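Local structure of disulfide bond protein A (Staphylococcus aureus, 3BCI) at residues 66-71 and 80-85; 98-103 and 122-127. The protein is a DsbA-type thiol:disulfide oxidoreductase with a thioredoxin fold, and probably introduces disulfide bonds into proteins as they fold. All blocks are in the same frame, centred on the assembly; numbering follows the deposited sequence.

Contact 1: residues 66-71 and 80-85; sequences RASHAV and LDFQKQ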
loop_
_atom_site.group_PDB
_atom_site.type_symbol
_atom_site.label_atom_id
_atom_site.label_comp_id
_atom_site.label_asym_id
_atom_site.label_seq_id
_atom_site.Cartn_x
_atom_site.Cartn_y
_atom_site.Cartn_z
ATOM N N ARG A 66 -0.691 -4.292 8.395
ATOM C CA ARG A 66 -1.993 -4.417 9.055
ATOM C C ARG A 66 -2.676 -3.048 9.191
ATOM O O ARG A 66 -3.846 -2.896 8.858
ATOM C CB ARG A 66 -1.832 -5.028 10.450
ATOM C CG ARG A 66 -1.383 -6.478 10.455
ATOM C CD ARG A 66 -0.937 -6.893 11.849
ATOM N NE ARG A 66 -0.373 -8.236 11.861
ATOM C CZ ARG A 66 0.509 -8.662 12.758
ATOM N NH1 ARG A 66 0.928 -7.848 13.717
ATOM N NH2 ARG A 66 0.972 -9.900 12.694
ATOM N N ALA A 67 -1.942 -2.058 9.691
ATOM C CA ALA A 67 -2.500 -0.720 9.863
ATOM C C ALA A 67 -2.955 -0.186 8.512
ATOM O O ALA A 67 -4.020 0.424 8.401
ATOM C CB ALA A 67 -1.459 0.216 10.475
ATOM N N SER A 68 -2.140 -0.427 7.488
ATOM C CA SER A 68 -2.444 0.015 6.132
ATOM C C SER A 68 -3.756 -0.602 5.649
ATOM O O SER A 68 -4.619 0.094 5.104
ATOM C CB SER A 68 -1.300 -0.381 5.189
ATOM O OG SER A 68 -1.549 0.052 3.863
ATOM N N HIS A 69 -3.906 -1.910 5.850
ATOM C CA HIS A 69 -5.125 -2.602 5.435
ATOM C C HIS A 69 -6.339 -2.155 6.247
ATOM O O HIS A 69 -7.460 -2.135 5.735
ATOM C CB HIS A 69 -4.939 -4.119 5.541
ATOM C CG HIS A 69 -4.298 -4.726 4.331
ATOM N ND1 HIS A 69 -4.964 -4.877 3.135
ATOM C CD2 HIS A 69 -3.036 -5.172 4.118
ATOM C CE1 HIS A 69 -4.143 -5.390 2.236
ATOM N NE2 HIS A 69 -2.965 -5.578 2.807
ATOM N N ALA A 70 -6.122 -1.795 7.508
ATOM C CA ALA A 70 -7.222 -1.326 8.347
ATOM C C ALA A 70 -7.725 0.003 7.778
ATOM O O ALA A 70 -8.931 0.220 7.651
ATOM C CB ALA A 70 -6.752 -1.147 9.801
ATOM N N VAL A 71 -6.795 0.888 7.426
ATOM C CA VAL A 71 -7.158 2.179 6.850
ATOM C C VAL A 71 -7.936 1.987 5.550
ATOM O O VAL A 71 -8.965 2.632 5.327
ATOM C CB VAL A 71 -5.900 3.040 6.557
ATOM C CG1 VAL A 71 -6.285 4.293 5.770
ATOM C CG2 VAL A 71 -5.227 3.432 7.866
ATOM N N LEU A 80 -4.887 6.384 -0.000
ATOM C CA LEU A 80 -3.751 6.880 -0.766
ATOM C C LEU A 80 -2.947 7.945 -0.023
ATOM O O LEU A 80 -1.725 8.014 -0.170
ATOM C CB LEU A 80 -4.213 7.391 -2.137
ATOM C CG LEU A 80 -4.714 6.253 -3.039
ATOM C CD1 LEU A 80 -5.123 6.810 -4.399
ATOM C CD2 LEU A 80 -3.617 5.203 -3.207
ATOM N N ASP A 81 -3.614 8.773 0.776
ATOM C CA ASP A 81 -2.891 9.788 1.535
ATOM C C ASP A 81 -2.073 9.082 2.603
ATOM O O ASP A 81 -0.930 9.449 2.875
ATOM C CB ASP A 81 -3.844 10.771 2.224
ATOM C CG ASP A 81 -4.547 11.687 1.251
ATOM O OD1 ASP A 81 -3.960 12.028 0.203
ATOM O OD2 ASP A 81 -5.690 12.080 1.549
ATOM N N PHE A 82 -2.679 8.071 3.218
ATOM C CA PHE A 82 -2.008 7.307 4.261
ATOM C C PHE A 82 -0.740 6.676 3.696
ATOM O O PHE A 82 0.331 6.747 4.295
ATOM C CB PHE A 82 -2.926 6.198 4.779
ATOM C CG PHE A 82 -2.328 5.404 5.904
ATOM C CD1 PHE A 82 -2.222 5.954 7.173
ATOM C CD2 PHE A 82 -1.818 4.128 5.679
ATOM C CE1 PHE A 82 -1.615 5.248 8.201
ATOM C CE2 PHE A 82 -1.208 3.412 6.700
ATOM C CZ PHE A 82 -1.105 3.975 7.964
ATOM N N GLN A 83 -0.881 6.057 2.532
ATOM C CA GLN A 83 0.223 5.391 1.872
ATOM C C GLN A 83 1.340 6.383 1.558
ATOM O O GLN A 83 2.508 6.145 1.874
ATOM C CB GLN A 83 -0.302 4.722 0.601
ATOM C CG GLN A 83 0.632 3.741 -0.038
ATOM C CD GLN A 83 -0.096 2.790 -0.963
ATOM O OE1 GLN A 83 -0.706 3.207 -1.947
ATOM N NE2 GLN A 83 -0.040 1.500 -0.645
ATOM N N LYS A 84 0.980 7.509 0.957
ATOM C CA LYS A 84 1.967 8.527 0.617
ATOM C C LYS A 84 2.690 9.028 1.861
ATOM O O LYS A 84 3.920 9.096 1.896
ATOM C CB LYS A 84 1.291 9.706 -0.089
ATOM C CG LYS A 84 2.231 10.874 -0.386
ATOM C CD LYS A 84 1.550 11.914 -1.259
ATOM C CE LYS A 84 0.378 12.561 -0.541
ATOM N NZ LYS A 84 -0.585 13.171 -1.499
ATOM N N GLN A 85 1.914 9.379 2.881
ATOM C CA GLN A 85 2.467 9.889 4.128
ATOM C C GLN A 85 3.323 8.865 4.866
ATOM O O GLN A 85 4.297 9.231 5.527
ATOM C CB GLN A 85 1.338 10.394 5.034
ATOM C CG GLN A 85 0.715 11.707 4.556
ATOM C CD GLN A 85 -0.513 12.115 5.361
ATOM O OE1 GLN A 85 -0.517 12.046 6.591
ATOM N NE2 GLN A 85 -1.557 12.558 4.664
#

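Contact 2: residues 98-103 and 122-127; sequences LTKELL and KDYKTK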
loop_
_atom_site.group_PDB
_atom_site.type_symbol
_atom_site.label_atom_id
_atom_site.label_comp_id
_atom_site.label_asym_id
_atom_site.label_seq_id
_atom_site.Cartn_x
_atom_site.Cartn_y
_atom_site.Cartn_z
ATOM N N LEU A 98 8.454 0.918 12.016
ATOM C CA LEU A 98 6.998 0.825 11.900
ATOM C C LEU A 98 6.385 0.373 13.223
ATOM O O LEU A 98 5.804 -0.703 13.323
ATOM C CB LEU A 98 6.600 -0.137 10.774
ATOM C CG LEU A 98 6.821 0.394 9.353
ATOM C CD1 LEU A 98 6.711 -0.740 8.346
ATOM C CD2 LEU A 98 5.793 1.487 9.057
ATOM N N THR A 99 6.519 1.222 14.235
ATOM C CA THR A 99 5.993 0.945 15.564
ATOM C C THR A 99 4.514 1.323 15.636
ATOM O O THR A 99 4.014 2.074 14.802
ATOM C CB THR A 99 6.748 1.759 16.623
ATOM O OG1 THR A 99 6.513 3.156 16.402
ATOM C CG2 THR A 99 8.256 1.493 16.529
ATOM N N LYS A 100 3.816 0.803 16.637
ATOM C CA LYS A 100 2.404 1.120 16.798
ATOM C C LYS A 100 2.246 2.598 17.143
ATOM O O LYS A 100 1.237 3.222 16.811
ATOM C CB LYS A 100 1.795 0.243 17.886
ATOM C CG LYS A 100 1.788 -1.233 17.521
ATOM C CD LYS A 100 1.111 -2.075 18.586
ATOM C CE LYS A 100 1.156 -3.547 18.211
ATOM N NZ LYS A 100 0.587 -4.406 19.284
ATOM N N GLU A 101 3.257 3.157 17.801
ATOM C CA GLU A 101 3.234 4.565 18.166
ATOM C C GLU A 101 3.222 5.407 16.897
ATOM O O GLU A 101 2.393 6.299 16.741
ATOM C CB GLU A 101 4.470 4.936 18.994
ATOM C CG GLU A 101 4.436 6.372 19.526
ATOM C CD GLU A 101 5.778 6.846 20.061
ATOM O OE1 GLU A 101 6.580 5.999 20.505
ATOM O OE2 GLU A 101 6.025 8.071 20.050
ATOM N N LEU A 102 4.151 5.120 15.990
ATOM C CA LEU A 102 4.235 5.865 14.739
ATOM C C LEU A 102 3.007 5.625 13.868
ATOM O O LEU A 102 2.472 6.557 13.267
ATOM C CB LEU A 102 5.504 5.484 13.967
ATOM C CG LEU A 102 5.701 6.176 12.612
ATOM C CD1 LEU A 102 7.184 6.302 12.303
ATOM C CD2 LEU A 102 4.980 5.390 11.517
ATOM N N LEU A 103 2.557 4.377 13.794
ATOM C CA LEU A 103 1.382 4.075 12.983
ATOM C C LEU A 103 0.132 4.771 13.533
ATOM O O LEU A 103 -0.647 5.344 12.772
ATOM C CB LEU A 103 1.182 2.558 12.896
ATOM C CG LEU A 103 2.280 1.881 12.061
ATOM C CD1 LEU A 103 2.234 0.377 12.254
ATOM C CD2 LEU A 103 2.101 2.243 10.590
ATOM N N LYS A 122 -7.825 -0.118 16.660
ATOM C CA LYS A 122 -8.090 -1.364 17.369
ATOM C C LYS A 122 -8.058 -2.574 16.428
ATOM O O LYS A 122 -7.579 -3.645 16.793
ATOM C CB LYS A 122 -9.446 -1.274 18.078
ATOM C CG LYS A 122 -9.799 -2.484 18.947
ATOM C CD LYS A 122 -10.557 -3.541 18.169
ATOM C CE LYS A 122 -11.058 -4.641 19.091
ATOM N NZ LYS A 122 -11.867 -5.653 18.361
ATOM N N ASP A 123 -8.549 -2.400 15.205
ATOM C CA ASP A 123 -8.584 -3.505 14.256
ATOM C C ASP A 123 -7.211 -4.056 13.867
ATOM O O ASP A 123 -7.006 -5.267 13.890
ATOM C CB ASP A 123 -9.363 -3.094 12.998
ATOM C CG ASP A 123 -9.758 -4.290 12.131
ATOM O OD1 ASP A 123 -8.893 -4.847 11.422
ATOM O OD2 ASP A 123 -10.943 -4.679 12.170
ATOM N N TYR A 124 -6.263 -3.184 13.529
ATOM C CA TYR A 124 -4.944 -3.662 13.123
ATOM C C TYR A 124 -4.116 -4.247 14.262
ATOM O O TYR A 124 -3.112 -4.913 14.020
ATOM C CB TYR A 124 -4.164 -2.551 12.393
ATOM C CG TYR A 124 -3.239 -1.686 13.230
ATOM C CD1 TYR A 124 -1.927 -2.082 13.491
ATOM C CD2 TYR A 124 -3.658 -0.443 13.713
ATOM C CE1 TYR A 124 -1.051 -1.258 14.211
ATOM C CE2 TYR A 124 -2.794 0.387 14.433
ATOM C CZ TYR A 124 -1.493 -0.024 14.677
ATOM O OH TYR A 124 -0.635 0.798 15.380
ATOM N N LYS A 125 -4.548 -4.020 15.499
ATOM C CA LYS A 125 -3.833 -4.545 16.659
ATOM C C LYS A 125 -4.492 -5.803 17.220
ATOM O O LYS A 125 -3.975 -6.417 18.150
ATOM C CB LYS A 125 -3.768 -3.492 17.768
ATOM C CG LYS A 125 -3.090 -2.188 17.368
ATOM C CD LYS A 125 -3.055 -1.216 18.535
ATOM C CE LYS A 125 -2.387 0.086 18.144
ATOM N NZ LYS A 125 -2.363 1.053 19.268
ATOM N N THR A 126 -5.633 -6.184 16.658
ATOM C CA THR A 126 -6.357 -7.360 17.135
ATOM C C THR A 126 -6.051 -8.614 16.320
ATOM O O THR A 126 -6.318 -8.671 15.123
ATOM C CB THR A 126 -7.874 -7.114 17.107
ATOM O OG1 THR A 126 -8.180 -5.948 17.883
ATOM C CG2 THR A 126 -8.622 -8.312 17.687
ATOM N N LYS A 127 -5.500 -9.628 16.976
ATOM C CA LYS A 127 -5.168 -10.861 16.285
ATOM C C LYS A 127 -6.353 -11.433 15.521
ATOM O O LYS A 127 -7.471 -11.481 16.030
ATOM C CB LYS A 127 -4.643 -11.905 17.268
ATOM C CG LYS A 127 -4.531 -13.292 16.655
ATOM C CD LYS A 127 -3.271 -14.008 17.100
ATOM C CE LYS A 127 -3.170 -15.376 16.448
ATOM N NZ LYS A 127 -1.860 -16.019 16.736
#

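Contact 1: residues 66-71 and 80-85
Val71 and Phe82 carry this contact. Methyl CG2 of Val71 sits over one face of the Phe82 ring, 3.8 Å from its centroid and only 4° off the ring normal. This is a CH-pi contact with the methyl almost exactly over the ring centre. The other methyl, Val71 CG1, lies 4.0 Å from Phe82 CB, so the fork of the valine covers both the ring and its stem. Phe82 reaches across because its CG is anti to the backbone N (chi1 -177°), which carries the ring from its own helix onto the other. There the ring also meets backbone: Phe82 CE2 approaches Ser68 CA obliquely at 3.7 Å, with Ala67 C a little farther away.

The two helices, 61-74 and 79-88, belong to the helical domain that DsbA proteins carry inserted in the thioredoxin fold. They follow each other in the chain and run nearly antiparallel here, at 156°, with segment axes 10.1 Å apart. No hydrogen bond joins the segments; the pairing is apolar. Leu110 touches both Val71 and Phe82 and extends the packing. Ser68 and Gln83 find their polar partners outside the two segments. Ser68 OG bonds to Tyr21 OH, and so does Gln83 NE2, so one tyrosine hydroxyl serves both helices. Gln83 OE1 takes Tyr49 OH as its partner.

Contact 2: residues 98-103 and 122-127
Near the start of helix 100-108 and the end of helix 114-125 the backbones stay well apart: the nearest CA atoms, of Lys100 and Lys125, are 8.4 Å from each other. Tyr124 spans the gap with its ring. Tyr124 OH reaches the first turn of helix 100-108, 3.4 Å from Lys100 CA and 3.5 Å from Leu103 CB. The hydroxyl is close to Lys100 O as well, but the angle is too poor for a hydrogen bond. Its polar partner is Asp104 OD1, one residue beyond the segment.

Leu103 CB lies oblique to the ring, and Leu103 CD1 comes to 4.2 Å from Tyr124 CE1. Both helices are part of the helical domain that DsbA enzymes add to the thioredoxin fold. Thr99 is the N-cap of helix 100-108. Thr99 OG1 accepts from Leu102 N at 3.1 Å in a nearly straight bond (167°).

Lys125 CG rests over the centre of the Tyr124 ring, 3.7 Å above its plane. This CG is anti to the carbonyl carbon of Lys125 (chi1 -59°). From there the chain is extended and brings Lys125 CE within 4.1 Å of Lys100 CD. The two lysines thus meet through their aliphatic parts, while Lys100 NZ and Lys125 NZ stay 6.2 Å apart. Lys125 NZ forms a salt bridge with Asp104 OD2, which probably offsets the nearby charge of Lys100.

In the fold
Contact 1 is buried, its centre about 6 Å from the centre of the chain. Contact 2 lies farther out, about 15 Å from that centre, and is partly buried. They use different helix pairs and come in series along the chain, with helix 100-108 following helix 79-88. They still touch: Tyr124 CB packs 3.5 Å from Ala67 N and 3.9 Å from Ala70 CB, and Ala67 CB meets Leu103 CD2. Helix 61-74 thus lies between Phe82 and Tyr124. Neither contact has a hydrogen bond between its segments. The inner one is an aromatic ring packed on a valine and on helix backbone, whereas the outer one mixes an aromatic ring with lysine chains and has a nearby aspartate as polar partner of both Tyr124 and Lys125.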